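Local coordinates for protein lipase (Photobacterium sp. M37, PDB 2ORY) that hydrolyses ester bonds of triacylglycerols as a cold-adapted lipase of the alpha/beta-hydrolase fold, probably through a serine nucleophile, at residues A[12-17]-A[330-335]; A[54-59]-A[71-76]; A[90-95]-A[173-178]; A[205-210]-A[234-239]. All blocks are in the same frame, centred on the assembly; numbering follows the deposited sequence.

Contact 1: residues A[12-17]-A[330-335]; sequences FSYMSY and DIFEDA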
# COMPACT_ATOMS: atom_id res chain seq x y z
N PHE A 12 8.47 6.35 3.93
CA PHE A 12 8.88 5.62 2.74
C PHE A 12 7.68 5.37 1.84
O PHE A 12 7.80 5.40 0.62
CB PHE A 12 9.50 4.28 3.12
CG PHE A 12 10.90 4.40 3.66
CD1 PHE A 12 11.20 3.97 4.95
CD2 PHE A 12 11.92 4.89 2.85
CE1 PHE A 12 12.50 4.04 5.44
CE2 PHE A 12 13.22 4.97 3.33
CZ PHE A 12 13.52 4.54 4.62
N SER A 13 6.53 5.12 2.45
CA SER A 13 5.32 4.87 1.68
C SER A 13 4.95 6.11 0.90
O SER A 13 4.54 6.02 -0.26
CB SER A 13 4.16 4.47 2.59
OG SER A 13 4.30 3.14 3.05
N TYR A 14 5.12 7.28 1.51
CA TYR A 14 4.77 8.53 0.84
C TYR A 14 5.80 9.02 -0.17
O TYR A 14 5.44 9.66 -1.17
CB TYR A 14 4.45 9.63 1.85
CG TYR A 14 2.98 9.59 2.28
CD1 TYR A 14 2.44 8.43 2.84
CD2 TYR A 14 2.13 10.68 2.08
CE1 TYR A 14 1.09 8.35 3.19
CE2 TYR A 14 0.77 10.62 2.43
CZ TYR A 14 0.26 9.44 2.99
OH TYR A 14 -1.08 9.34 3.33
N MET A 15 7.06 8.70 0.07
CA MET A 15 8.12 9.08 -0.86
C MET A 15 7.90 8.32 -2.17
O MET A 15 8.36 8.74 -3.23
CB MET A 15 9.49 8.71 -0.27
CG MET A 15 10.68 9.25 -1.08
SD MET A 15 12.28 8.86 -0.30
CE MET A 15 12.52 7.20 -0.83
N SER A 16 7.18 7.19 -2.08
CA SER A 16 6.86 6.36 -3.23
C SER A 16 6.03 7.12 -4.25
O SER A 16 6.06 6.82 -5.45
CB SER A 16 6.05 5.15 -2.79
OG SER A 16 6.71 4.46 -1.77
N TYR A 17 5.27 8.09 -3.77
CA TYR A 17 4.38 8.87 -4.61
C TYR A 17 5.00 9.97 -5.48
O TYR A 17 4.29 10.62 -6.26
CB TYR A 17 3.25 9.44 -3.75
CG TYR A 17 2.22 8.39 -3.35
CD1 TYR A 17 1.89 8.18 -2.02
CD2 TYR A 17 1.60 7.59 -4.32
CE1 TYR A 17 0.97 7.20 -1.65
CE2 TYR A 17 0.68 6.61 -3.96
CZ TYR A 17 0.37 6.42 -2.63
OH TYR A 17 -0.55 5.46 -2.28
N ASP A 330 4.79 18.94 -2.14
CA ASP A 330 5.91 18.67 -3.02
C ASP A 330 5.76 17.31 -3.70
O ASP A 330 6.22 17.11 -4.82
CB ASP A 330 7.21 18.69 -2.24
CG ASP A 330 8.41 18.49 -3.13
OD1 ASP A 330 8.59 19.30 -4.07
OD2 ASP A 330 9.17 17.53 -2.90
N ILE A 331 5.12 16.37 -3.01
CA ILE A 331 4.94 15.05 -3.58
C ILE A 331 3.75 14.98 -4.54
O ILE A 331 3.87 14.49 -5.65
CB ILE A 331 4.72 14.00 -2.48
CG1 ILE A 331 5.87 14.04 -1.48
CG2 ILE A 331 4.62 12.62 -3.10
CD1 ILE A 331 5.61 13.20 -0.24
N PHE A 332 2.60 15.47 -4.10
CA PHE A 332 1.40 15.40 -4.92
C PHE A 332 1.16 16.61 -5.80
O PHE A 332 0.38 16.57 -6.74
CB PHE A 332 0.17 15.15 -4.04
CG PHE A 332 0.22 13.84 -3.28
CD1 PHE A 332 0.88 13.76 -2.06
CD2 PHE A 332 -0.34 12.68 -3.82
CE1 PHE A 332 0.99 12.55 -1.38
CE2 PHE A 332 -0.24 11.45 -3.14
CZ PHE A 332 0.42 11.38 -1.92
N GLU A 333 1.85 17.69 -5.51
CA GLU A 333 1.65 18.90 -6.30
C GLU A 333 0.17 19.22 -6.38
O GLU A 333 -0.52 19.30 -5.36
CB GLU A 333 2.21 18.70 -7.72
CG GLU A 333 3.69 18.36 -7.75
CD GLU A 333 4.19 18.09 -9.16
OE1 GLU A 333 3.85 17.03 -9.73
OE2 GLU A 333 4.91 18.95 -9.71
N ASP A 334 -0.31 19.38 -7.61
CA ASP A 334 -1.69 19.75 -7.81
C ASP A 334 -2.63 18.62 -7.61
O ASP A 334 -3.85 18.81 -7.75
CB ASP A 334 -1.90 20.38 -9.18
CG ASP A 334 -1.25 21.79 -9.28
OD1 ASP A 334 -0.05 21.94 -8.90
OD2 ASP A 334 -1.94 22.74 -9.75
N ALA A 335 -2.11 17.45 -7.25
CA ALA A 335 -3.00 16.33 -7.01
C ALA A 335 -3.77 16.63 -5.75
O ALA A 335 -4.88 16.14 -5.56
CB ALA A 335 -2.20 15.01 -6.86

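Contact 2: residues A[54-59]-A[71-76]; sequences VVWGPA and AMMYVI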
# COMPACT_ATOMS: atom_id res chain seq x y z
N VAL A 54 19.10 3.76 -2.11
CA VAL A 54 18.14 3.06 -2.96
C VAL A 54 18.99 2.02 -3.66
O VAL A 54 19.89 2.38 -4.41
CB VAL A 54 17.50 4.02 -3.99
CG1 VAL A 54 16.55 3.24 -4.91
CG2 VAL A 54 16.76 5.14 -3.27
N VAL A 55 18.73 0.74 -3.40
CA VAL A 55 19.51 -0.34 -3.99
C VAL A 55 18.75 -1.17 -5.04
O VAL A 55 19.33 -2.05 -5.68
CB VAL A 55 20.05 -1.27 -2.88
CG1 VAL A 55 21.08 -0.50 -2.04
CG2 VAL A 55 18.91 -1.74 -1.98
N TRP A 56 17.46 -0.91 -5.21
CA TRP A 56 16.71 -1.62 -6.25
C TRP A 56 15.53 -0.76 -6.65
O TRP A 56 14.74 -0.36 -5.80
CB TRP A 56 16.19 -2.97 -5.77
CG TRP A 56 15.55 -3.73 -6.90
CD1 TRP A 56 16.16 -4.64 -7.71
CD2 TRP A 56 14.17 -3.69 -7.30
NE1 TRP A 56 15.25 -5.19 -8.58
CE2 TRP A 56 14.03 -4.62 -8.36
CE3 TRP A 56 13.05 -2.97 -6.88
CZ2 TRP A 56 12.80 -4.85 -8.99
CZ3 TRP A 56 11.82 -3.19 -7.51
CH2 TRP A 56 11.71 -4.13 -8.56
N GLY A 57 15.43 -0.50 -7.94
CA GLY A 57 14.35 0.34 -8.43
C GLY A 57 14.77 1.80 -8.33
O GLY A 57 15.94 2.10 -8.08
N PRO A 58 13.82 2.74 -8.52
CA PRO A 58 12.42 2.39 -8.80
C PRO A 58 12.11 1.65 -10.11
O PRO A 58 12.59 2.01 -11.19
CB PRO A 58 11.70 3.74 -8.71
CG PRO A 58 12.76 4.73 -9.12
CD PRO A 58 14.01 4.20 -8.45
N ALA A 59 11.32 0.58 -9.99
CA ALA A 59 10.85 -0.19 -11.13
C ALA A 59 9.41 0.29 -11.30
O ALA A 59 8.58 0.17 -10.38
CB ALA A 59 10.87 -1.67 -10.83
N ALA A 71 1.91 1.31 -11.17
CA ALA A 71 2.51 0.71 -9.98
C ALA A 71 3.99 1.02 -9.94
O ALA A 71 4.60 1.29 -10.98
CB ALA A 71 2.29 -0.77 -9.97
N MET A 72 4.56 0.97 -8.74
CA MET A 72 5.98 1.24 -8.55
C MET A 72 6.50 0.56 -7.29
O MET A 72 5.81 0.51 -6.28
CB MET A 72 6.25 2.74 -8.44
CG MET A 72 7.75 3.12 -8.45
SD MET A 72 8.62 2.97 -6.84
CE MET A 72 8.51 4.62 -6.26
N MET A 73 7.72 0.03 -7.37
CA MET A 73 8.33 -0.61 -6.22
C MET A 73 9.83 -0.35 -6.21
O MET A 73 10.45 -0.29 -7.28
CB MET A 73 8.06 -2.13 -6.23
CG MET A 73 8.73 -2.92 -5.08
SD MET A 73 8.09 -4.57 -4.99
CE MET A 73 8.70 -5.25 -6.57
N TYR A 74 10.37 -0.13 -5.02
CA TYR A 74 11.81 0.08 -4.85
C TYR A 74 12.22 -0.51 -3.50
O TYR A 74 11.36 -0.85 -2.67
CB TYR A 74 12.19 1.57 -4.95
CG TYR A 74 11.66 2.48 -3.85
CD1 TYR A 74 12.48 2.91 -2.83
CD2 TYR A 74 10.32 2.85 -3.82
CE1 TYR A 74 11.98 3.70 -1.79
CE2 TYR A 74 9.80 3.64 -2.78
CZ TYR A 74 10.64 4.05 -1.76
OH TYR A 74 10.14 4.77 -0.70
N VAL A 75 13.53 -0.66 -3.31
CA VAL A 75 14.08 -1.18 -2.07
C VAL A 75 15.15 -0.23 -1.52
O VAL A 75 16.07 0.15 -2.24
CB VAL A 75 14.72 -2.57 -2.30
CG1 VAL A 75 15.17 -3.15 -0.97
CG2 VAL A 75 13.74 -3.51 -2.99
N ILE A 76 15.02 0.17 -0.26
CA ILE A 76 15.99 1.06 0.39
C ILE A 76 16.77 0.20 1.38
O ILE A 76 16.19 -0.61 2.09
CB ILE A 76 15.33 2.19 1.24
CG1 ILE A 76 14.19 2.85 0.48
CG2 ILE A 76 16.36 3.23 1.63
CD1 ILE A 76 12.87 2.09 0.64

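Contact 3: residues A[90-95]-A[173-178]; sequences RGTNPV and HSKGGA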
# COMPACT_ATOMS: atom_id res chain seq x y z
N ARG A 90 3.93 1.25 -4.36
CA ARG A 90 2.97 2.30 -4.72
C ARG A 90 2.07 1.75 -5.81
O ARG A 90 2.50 0.92 -6.61
CB ARG A 90 3.73 3.51 -5.27
CG ARG A 90 2.88 4.68 -5.71
CD ARG A 90 3.66 5.68 -6.57
NE ARG A 90 3.68 5.27 -7.97
CZ ARG A 90 4.30 5.94 -8.93
NH1 ARG A 90 4.96 7.05 -8.65
NH2 ARG A 90 4.27 5.48 -10.17
N GLY A 91 0.82 2.22 -5.83
CA GLY A 91 -0.15 1.86 -6.84
C GLY A 91 -0.44 3.14 -7.62
O GLY A 91 0.46 3.95 -7.79
N THR A 92 -1.68 3.34 -8.05
CA THR A 92 -2.09 4.54 -8.80
C THR A 92 -2.29 5.74 -7.88
O THR A 92 -2.35 5.60 -6.67
CB THR A 92 -3.41 4.28 -9.50
OG1 THR A 92 -3.37 2.96 -10.04
CG2 THR A 92 -3.64 5.23 -10.62
N ASN A 93 -2.39 6.93 -8.48
CA ASN A 93 -2.63 8.15 -7.72
C ASN A 93 -3.84 7.84 -6.84
O ASN A 93 -4.96 7.67 -7.34
CB ASN A 93 -2.97 9.29 -8.66
CG ASN A 93 -3.12 10.61 -7.94
OD1 ASN A 93 -3.14 10.66 -6.71
ND2 ASN A 93 -3.22 11.68 -8.72
N PRO A 94 -3.62 7.82 -5.52
CA PRO A 94 -4.66 7.51 -4.54
C PRO A 94 -5.84 8.46 -4.30
O PRO A 94 -6.82 8.05 -3.67
CB PRO A 94 -3.85 7.28 -3.26
CG PRO A 94 -2.78 8.34 -3.38
CD PRO A 94 -2.38 8.26 -4.86
N VAL A 95 -5.77 9.70 -4.79
CA VAL A 95 -6.86 10.65 -4.50
C VAL A 95 -8.19 10.35 -5.16
O VAL A 95 -9.24 10.63 -4.60
CB VAL A 95 -6.48 12.11 -4.85
CG1 VAL A 95 -5.14 12.47 -4.20
CG2 VAL A 95 -6.40 12.29 -6.37
N HIS A 173 1.23 2.35 0.89
CA HIS A 173 -0.02 3.07 1.18
C HIS A 173 -1.06 2.87 0.07
O HIS A 173 -0.71 2.74 -1.09
CB HIS A 173 0.30 4.57 1.35
CG HIS A 173 -0.90 5.45 1.48
ND1 HIS A 173 -1.53 6.03 0.40
CD2 HIS A 173 -1.58 5.87 2.58
CE1 HIS A 173 -2.54 6.76 0.82
NE2 HIS A 173 -2.60 6.67 2.14
N SER A 174 -2.34 2.88 0.44
CA SER A 174 -3.43 2.74 -0.53
C SER A 174 -3.36 1.35 -1.18
O SER A 174 -3.29 0.34 -0.48
CB SER A 174 -3.31 3.85 -1.59
OG SER A 174 -4.47 3.95 -2.41
N LYS A 175 -3.42 1.27 -2.51
CA LYS A 175 -3.28 -0.03 -3.15
C LYS A 175 -1.96 -0.66 -2.65
O LYS A 175 -1.85 -1.89 -2.51
CB LYS A 175 -3.21 0.12 -4.67
CG LYS A 175 -4.55 0.13 -5.37
CD LYS A 175 -4.35 0.14 -6.88
CE LYS A 175 -5.65 -0.14 -7.62
NZ LYS A 175 -5.49 -0.09 -9.10
N GLY A 176 -0.99 0.20 -2.36
CA GLY A 176 0.31 -0.25 -1.87
C GLY A 176 0.22 -0.91 -0.51
O GLY A 176 1.11 -1.68 -0.11
N GLY A 177 -0.85 -0.62 0.22
CA GLY A 177 -1.03 -1.23 1.53
C GLY A 177 -1.46 -2.67 1.35
O GLY A 177 -1.00 -3.58 2.03
N ALA A 178 -2.36 -2.89 0.39
CA ALA A 178 -2.86 -4.22 0.10
C ALA A 178 -1.77 -5.07 -0.57
O ALA A 178 -1.63 -6.26 -0.25
CB ALA A 178 -4.07 -4.11 -0.79
O HOH W 1 -0.84 3.12 -4.01
O HOH W 2 -2.63 0.65 -9.66
O HOH W 3 -3.42 3.60 -5.00

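Contact 4: residues A[205-210]-A[234-239]; sequences PFAGPT and SLDIVP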
# COMPACT_ATOMS: atom_id res chain seq x y z
N PRO A 205 1.53 -2.00 6.40
CA PRO A 205 0.69 -1.49 5.31
C PRO A 205 -0.31 -0.45 5.78
O PRO A 205 -1.04 -0.69 6.74
CB PRO A 205 0.00 -2.74 4.80
CG PRO A 205 -0.24 -3.49 6.09
CD PRO A 205 1.02 -3.30 6.89
N PHE A 206 -0.36 0.69 5.09
CA PHE A 206 -1.28 1.77 5.43
C PHE A 206 -2.47 1.85 4.49
O PHE A 206 -2.36 1.56 3.30
CB PHE A 206 -0.59 3.14 5.37
CG PHE A 206 0.58 3.30 6.31
CD1 PHE A 206 1.84 2.79 5.98
CD2 PHE A 206 0.42 3.93 7.54
CE1 PHE A 206 2.92 2.91 6.85
CE2 PHE A 206 1.50 4.05 8.43
CZ PHE A 206 2.75 3.53 8.08
N ALA A 207 -3.62 2.24 5.04
CA ALA A 207 -4.82 2.51 4.25
C ALA A 207 -5.17 1.55 3.13
O ALA A 207 -5.67 1.96 2.07
CB ALA A 207 -4.67 3.91 3.67
N GLY A 208 -4.95 0.27 3.35
CA GLY A 208 -5.22 -0.68 2.29
C GLY A 208 -6.56 -1.37 2.32
O GLY A 208 -7.12 -1.61 3.40
N PRO A 209 -7.13 -1.65 1.14
CA PRO A 209 -8.42 -2.34 1.09
C PRO A 209 -8.10 -3.83 1.27
O PRO A 209 -6.93 -4.20 1.33
CB PRO A 209 -8.92 -2.03 -0.31
CG PRO A 209 -7.63 -2.00 -1.13
CD PRO A 209 -6.67 -1.25 -0.21
N THR A 210 -9.13 -4.67 1.35
CA THR A 210 -8.95 -6.11 1.53
C THR A 210 -8.39 -6.78 0.28
O THR A 210 -8.98 -6.69 -0.80
CB THR A 210 -10.30 -6.83 1.84
OG1 THR A 210 -11.26 -6.50 0.83
CG2 THR A 210 -10.86 -6.41 3.22
N SER A 234 -9.83 5.69 10.82
CA SER A 234 -11.24 5.30 10.93
C SER A 234 -12.16 6.01 9.92
O SER A 234 -13.22 5.48 9.57
CB SER A 234 -11.77 5.56 12.34
OG SER A 234 -11.74 6.95 12.67
N LEU A 235 -11.77 7.19 9.46
CA LEU A 235 -12.63 7.90 8.51
C LEU A 235 -12.18 7.76 7.06
O LEU A 235 -12.75 8.39 6.17
CB LEU A 235 -12.74 9.38 8.89
CG LEU A 235 -13.31 9.73 10.26
CD1 LEU A 235 -13.35 11.25 10.38
CD2 LEU A 235 -14.72 9.14 10.45
N ASP A 236 -11.17 6.94 6.84
CA ASP A 236 -10.69 6.70 5.48
C ASP A 236 -11.58 5.58 4.93
O ASP A 236 -11.63 4.49 5.51
CB ASP A 236 -9.22 6.26 5.51
CG ASP A 236 -8.68 5.90 4.13
OD1 ASP A 236 -9.36 6.15 3.12
OD2 ASP A 236 -7.56 5.35 4.06
N ILE A 237 -12.28 5.85 3.83
CA ILE A 237 -13.16 4.83 3.25
C ILE A 237 -12.46 3.64 2.59
O ILE A 237 -13.00 2.54 2.57
CB ILE A 237 -14.15 5.43 2.20
CG1 ILE A 237 -13.36 6.04 1.04
CG2 ILE A 237 -15.06 6.49 2.83
CD1 ILE A 237 -14.22 6.61 -0.04
N VAL A 238 -11.25 3.84 2.06
CA VAL A 238 -10.54 2.76 1.37
C VAL A 238 -10.47 1.41 2.07
O VAL A 238 -10.80 0.38 1.49
CB VAL A 238 -9.15 3.22 0.98
CG1 VAL A 238 -8.33 2.06 0.39
CG2 VAL A 238 -9.30 4.35 -0.01
N PRO A 239 -10.01 1.38 3.34
CA PRO A 239 -9.93 0.11 4.06
C PRO A 239 -11.30 -0.53 4.23
O PRO A 239 -11.38 -1.69 4.62
CB PRO A 239 -9.35 0.52 5.41
CG PRO A 239 -8.49 1.65 5.06
CD PRO A 239 -9.36 2.45 4.11

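Contact 1: residues A[12-17]-A[330-335]
Ile331 gives the most surface to this contact, and it meets the other segment with the ends of both branches. Its CG2, anti to the backbone N, lies 3.5 Å from Tyr17 CB. The ethyl arm reaches the Tyr14 carbonyl, with Ile331 CD1 3.7 Å from Tyr14 O, an oxygen that already accepts from Tyr17 N at 3.0 Å. Next along the chain, Phe332 has CG anti to its carbonyl carbon (chi1 -62°), which swings the tip of the ring toward Tyr17. Phe332 CZ comes within 3.5 Å of Tyr17 CD1, while Phe332 CE2 sits over one face of the tyrosine ring. The two rings cross obliquely, planes at 43° and centroids 5.3 Å apart. Tyr14 also takes part: its CD2 reaches the edge of the Phe332 ring, 4.1 Å from Phe332 CE1. The tyrosine hydroxyls bond outside this apolar patch, Tyr17 OH to His173 ND1 and Tyr14 OH to Val313 O. Glu333, the first residue past the helix, takes positive phi. This is buried helix-end packing that joins parts near the two ends of the chain, helix 5-15 to helix 328-332, with Tyr17 also touching Ser174 of the probable nucleophile elbow.

Contact 2: residues A[54-59]-A[71-76]
Val75 O is gripped by two backbone N-H groups. Val55 N reaches Val75 O at 3.0 Å, nearly along the C=O axis; Trp56 N adds a weak bond to the same Val75 O at 3.4 Å. Val55 and Trp56 thus both face Val75: a classic beta bulge. Val75 N gives its hydrogen to Trp56 O at 2.8 Å. The register slips a second time between Trp56 and Ala59, where Gly57, with positive phi, is followed by a cis peptide bond to Pro58. Pairing then resumes: Ala59 N points almost straight (179°) at Met73 O, 3.0 Å away, and Met73 N answers to Ala59 O at 3.1 Å.

On the face of Trp56, Ala59, Met73 and Val75, the indole buries the most surface. Its CG is anti to the backbone N (chi1 -174°), which lays the six-membered ring along the neighbouring strand. Trp56 CZ3 comes to 3.2 Å from Met73 O, Tyr74 CA meets the ring at its edge, and the bent methionine puts Met73 CE 3.8 Å from Trp56 CH2. Trp56 NE1 bonds to Lys150 O. Pro58 CB touches Met72 SD at 3.7 Å, and helix 30-43 packs on both residues. Antiparallel pairing interrupted by the classic bulge and a second register shift, with a corner at Trp56, marks a bent beta hairpin, strands 52-63 and 66-78, the former outermost in the mixed sheet.

Contact 3: residues A[90-95]-A[173-178]
The turn from strand 166-173 into helix 175-189 fits the nucleophile elbow (GxSxG) of alpha/beta hydrolases, and here it faces the loop that follows strand 84-90. Ser174, the probable nucleophile, sits on the elbow with the strained backbone such a turn demands (phi 65°, psi -131°). Its OG is anti to the backbone N (chi1 -168°) and bonds to His312 NE2, in line with a Ser-His-Asp triad completed by Asp236. Pro94 packs against this serine, Pro94 CB lying 3.5 Å from Ser174 OG, and the same carbon approaches the edge of the His173 ring. In relatives the oxyanion hole is built from this loop and the backbone N after the nucleophile; here Thr92 turns its carbonyl O toward the water on Ser174 OG, so a formed hole cannot be claimed. Ser174 is at the N-cap position, without a capping bond from its side chain, and the helix start would be expected to stabilise negative charge near its OG.

The chains come nearest at Gly91 and Lys175, where Lys175 CB packs against Gly91 CA at 4.1 Å. Polar links between the segments run through water. One water accepts from Gly91 N at 2.6 Å and donates to His173 O at 2.9 Å. Another donates to Thr92 O and joins Ser174 OG, both at 2.8 Å. Lys175, extended beyond CG, runs alongside Thr92, and both side chains also bond to Phe68 O. A third water couples their tips, donating to Thr92 OG1 at 2.5 Å and accepting from Lys175 NZ at 3.0 Å.

Contact 4: residues A[205-210]-A[234-239]
Asp236, probably the acid of a Ser-His-Asp triad, opens an Asx turn beside the loop that leaves strand 199-206. From CB, which heads toward that loop, the chain runs to CG anti to the backbone N (chi1 176°), and the carboxylate then splits its duties. OD1 turns back on its own segment and takes the N-H of Val238: Val238 N lies 3.2 Å from Asp236 OD1, well above the carboxylate plane (63° out of it). Asp236 OD2 goes the other way, 3.3 Å from Ala207 CB, and is hydrogen-bonded to His312 ND1 and Tyr316 OH. With both oxygens held, these bonds restrain the rotation of the carboxylate, and its charge would be expected to polarise His312.

The turn also delivers Val238 and Pro239 against the loop. Val238 CG1, anti to its backbone N, presses tightly on the Ala207 carbonyl, 3.1 Å from Ala207 O, and sits 3.8 Å from Pro209 CD. Ala207 itself has a left-handed backbone, so the chain bends here. Pro239 covers the next peptide: Pro239 CG is 3.8 Å from Ala207 C, and Pro239 CA makes a CA-H...O contact of 3.4 Å with Gly208 O. Last, Pro209 CB rests 3.5 Å from Val238 O.

In the fold
All four contacts are buried, but differ in depth and chemistry. Contact 3 lies deepest, about 5 Å from the chain centre, and is bridged largely by water; contact 4, about 9 Å out, packs proline, valine and alanine around a hydrogen-bonded carboxylate; contact 1, about 13 Å out, is apolar and aromatic; contact 2, about 14 Å out, is mainly backbone pairing. Contacts 3 and 4 share the probable catalytic site, and Ser174 N probably bonds to Phe206 O between them. Contact 2 lies at the other edge of the same sheet, where strand 66-78 pairs with strand 84-90 through Met72 O and Arg90 N of contact 3. Contact 1 encloses the others along the chain.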